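Local coordinates for uncharacterized protein Rv2865 (Mycobacterium tuberculosis, PDB 3G5O) that acts as the antitoxin RelF of a type II toxin-antitoxin system, neutralising its partner toxin and, together with it, binding DNA to repress its own promoter, at residues S14-K19 with I34-N39. Sequence-based numbering, arbitrary orientation.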
ATOM      1  N   SER A  14      24.181  14.071  -9.943  1.00 36.35           N
ATOM      2  CA  SER A  14      25.102  14.388 -11.052  1.00 36.87           C
ATOM      3  C   SER A  14      25.035  13.384 -12.206  1.00 37.01           C
ATOM      4  O   SER A  14      25.199  13.759 -13.357  1.00 37.91           O
ATOM      5  CB  SER A  14      26.553  14.528 -10.563  1.00 36.95           C
ATOM      6  OG  SER A  14      27.029  13.306 -10.009  1.00 37.75           O
ATOM      7  N   THR A  15      24.782  12.118 -11.904  1.00 36.62           N
ATOM      8  CA  THR A  15      24.628  11.117 -12.938  1.00 36.55           C
ATOM      9  C   THR A  15      23.313  11.324 -13.687  1.00 37.51           C
ATOM     10  O   THR A  15      23.242  11.068 -14.896  1.00 37.33           O
ATOM     11  CB  THR A  15      24.722   9.702 -12.340  1.00 36.70           C
ATOM     12  OG1 THR A  15      25.983   9.553 -11.670  1.00 36.44           O
ATOM     13  CG2 THR A  15      24.587   8.620 -13.416  1.00 35.83           C
ATOM     14  N   ILE A  16      22.276  11.791 -12.980  1.00 37.86           N
ATOM     15  CA  ILE A  16      20.970  12.021 -13.615  1.00 38.51           C
ATOM     16  C   ILE A  16      20.961  13.258 -14.531  1.00 39.54           C
ATOM     17  O   ILE A  16      20.463  13.199 -15.652  1.00 39.40           O
ATOM     18  CB  ILE A  16      19.790  12.088 -12.591  1.00 38.39           C
ATOM     19  CG1 ILE A  16      19.814  10.901 -11.608  1.00 38.37           C
ATOM     20  CG2 ILE A  16      18.438  12.154 -13.313  1.00 37.82           C
ATOM     21  CD1 ILE A  16      19.577   9.552 -12.232  1.00 39.12           C
ATOM     22  N   LYS A  17      21.514  14.363 -14.042  1.00 41.03           N
ATOM     23  CA  LYS A  17      21.499  15.655 -14.743  1.00 42.59           C
ATOM     24  C   LYS A  17      22.030  15.554 -16.173  1.00 42.68           C
ATOM     25  O   LYS A  17      23.145  15.085 -16.402  1.00 42.77           O
ATOM     26  CB  LYS A  17      22.334  16.697 -13.987  1.00 43.15           C
ATOM     27  CG  LYS A  17      21.861  17.074 -12.562  1.00 46.47           C
ATOM     28  CD  LYS A  17      22.421  18.454 -12.165  1.00 50.53           C
ATOM     29  CE  LYS A  17      22.611  18.601 -10.655  1.00 53.05           C
ATOM     30  NZ  LYS A  17      23.923  18.048 -10.181  1.00 54.54           N
ATOM     31  N   GLY A  18      21.230  16.006 -17.131  1.00 42.80           N
ATOM     32  CA  GLY A  18      21.645  15.989 -18.539  1.00 42.48           C
ATOM     33  C   GLY A  18      21.167  14.763 -19.299  1.00 41.92           C
ATOM     34  O   GLY A  18      21.067  14.806 -20.545  1.00 42.68           O
ATOM     35  N   LYS A  19      20.894  13.672 -18.556  1.00 40.17           N
ATOM     36  CA  LYS A  19      20.254  12.473 -19.103  1.00 37.94           C
ATOM     37  C   LYS A  19      18.807  12.290 -18.564  1.00 35.74           C
ATOM     38  O   LYS A  19      18.285  11.176 -18.500  1.00 34.15           O
ATOM     39  CB  LYS A  19      21.123  11.209 -18.898  1.00 38.45           C
ATOM     40  CG  LYS A  19      22.313  11.047 -19.916  1.00 40.06           C
ATOM     41  CD  LYS A  19      22.382   9.618 -20.487  1.00 42.51           C
ATOM     42  CE  LYS A  19      23.290   9.513 -21.726  1.00 45.42           C
ATOM     43  NZ  LYS A  19      24.681   9.062 -21.385  1.00 44.54           N
ATOM     44  N   ILE A  34      14.752   4.366  -9.249  1.00 26.62           N
ATOM     45  CA  ILE A  34      16.006   5.052  -9.014  1.00 26.86           C
ATOM     46  C   ILE A  34      15.887   5.795  -7.707  1.00 26.46           C
ATOM     47  O   ILE A  34      14.991   6.621  -7.549  1.00 25.90           O
ATOM     48  CB  ILE A  34      16.266   6.090 -10.091  1.00 26.69           C
ATOM     49  CG1 ILE A  34      16.218   5.445 -11.476  1.00 26.52           C
ATOM     50  CG2 ILE A  34      17.617   6.804  -9.824  1.00 28.22           C
ATOM     51  CD1 ILE A  34      16.257   6.451 -12.596  1.00 29.19           C
ATOM     52  N   THR A  35      16.758   5.479  -6.755  1.00 26.80           N
ATOM     53  CA  THR A  35      16.938   6.320  -5.588  1.00 26.78           C
ATOM     54  C   THR A  35      18.030   7.325  -5.944  1.00 27.65           C
ATOM     55  O   THR A  35      19.166   6.946  -6.358  1.00 26.88           O
ATOM     56  CB  THR A  35      17.377   5.523  -4.348  1.00 27.80           C
ATOM     57  OG1 THR A  35      16.419   4.510  -4.044  1.00 29.47           O
ATOM     58  CG2 THR A  35      17.549   6.438  -3.123  1.00 27.26           C
ATOM     59  N   ILE A  36      17.688   8.595  -5.772  1.00 27.04           N
ATOM     60  CA  ILE A  36      18.527   9.672  -6.180  1.00 28.04           C
ATOM     61  C   ILE A  36      19.166  10.182  -4.903  1.00 29.37           C
ATOM     62  O   ILE A  36      18.452  10.536  -3.967  1.00 27.98           O
ATOM     63  CB  ILE A  36      17.704  10.801  -6.844  1.00 27.87           C
ATOM     64  CG1 ILE A  36      17.102  10.335  -8.183  1.00 27.61           C
ATOM     65  CG2 ILE A  36      18.564  12.046  -7.043  1.00 27.47           C
ATOM     66  CD1 ILE A  36      16.178  11.394  -8.822  1.00 31.53           C
ATOM     67  N   THR A  37      20.499  10.189  -4.856  1.00 30.60           N
ATOM     68  CA  THR A  37      21.200  10.685  -3.665  1.00 33.46           C
ATOM     69  C   THR A  37      21.732  12.104  -3.840  1.00 35.48           C
ATOM     70  O   THR A  37      22.029  12.550  -4.951  1.00 35.04           O
ATOM     71  CB  THR A  37      22.372   9.760  -3.218  1.00 33.29           C
ATOM     72  OG1 THR A  37      23.384   9.784  -4.221  1.00 33.81           O
ATOM     73  CG2 THR A  37      21.902   8.350  -3.029  1.00 32.87           C
ATOM     74  N   LYS A  38      21.835  12.795  -2.715  1.00 38.32           N
ATOM     75  CA  LYS A  38      22.304  14.164  -2.636  1.00 41.94           C
ATOM     76  C   LYS A  38      23.181  14.167  -1.389  1.00 43.93           C
ATOM     77  O   LYS A  38      22.732  13.755  -0.313  1.00 44.01           O
ATOM     78  CB  LYS A  38      21.125  15.115  -2.457  1.00 42.12           C
ATOM     79  CG  LYS A  38      21.201  16.390  -3.274  1.00 44.68           C
ATOM     80  CD  LYS A  38      20.256  17.454  -2.733  1.00 47.88           C
ATOM     81  CE  LYS A  38      20.581  18.816  -3.348  1.00 51.14           C
ATOM     82  NZ  LYS A  38      20.273  19.976  -2.438  1.00 51.97           N
ATOM     83  N   ASN A  39      24.442  14.590  -1.556  1.00 46.44           N
ATOM     84  CA  ASN A  39      25.484  14.485  -0.513  1.00 48.15           C
ATOM     85  C   ASN A  39      25.649  13.035  -0.020  1.00 48.09           C
ATOM     86  O   ASN A  39      25.781  12.784   1.184  1.00 48.97           O
ATOM     87  CB  ASN A  39      25.189  15.431   0.667  1.00 48.97           C
ATOM     88  CG  ASN A  39      24.616  16.775   0.223  1.00 52.11           C
ATOM     89  OD1 ASN A  39      23.459  17.104   0.528  1.00 54.68           O
ATOM     90  ND2 ASN A  39      25.418  17.558  -0.506  1.00 54.37           N
TER
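Ile16, the last residue of the short helix 13-16, stands over strand 33-38 with its CA 8.2 Å from the CA of Ile36, a separation bridged by side chains alone. All of the touching is aliphatic. A chi1 of -49° sets CG1 of Ile16 anti to its carbonyl carbon, near Ile36, and chi2 of -66° turns CD1 along the strand to 4.1 Å from CG2 of Ile34; these two side chains run past each other in opposite senses. One bond nearer the backbone, CG1 of Ile16 lies 4.4 Å from CG1 of Ile36, so one isoleucine spans two alternate residues on one face of the strand. This is the N-terminal part of the Phd/YefM fold, in which strand 33-38 is the middle strand of a three-stranded sheet, parallel to 8-12 and antiparallel to 41-48. In this family that region generally forms the dimer and binds DNA, consistent with Leu20 and Leu46 of the second antitoxin subunit packing on Ile16 and Ile36 respectively. Phe23 of helix 20-28 touches both Ile16 and Ile34, extending the apolar layer. Beyond Ile16 the chain makes a type II turn, closed by Lys19 N to Ile16 O at 3.0 Å.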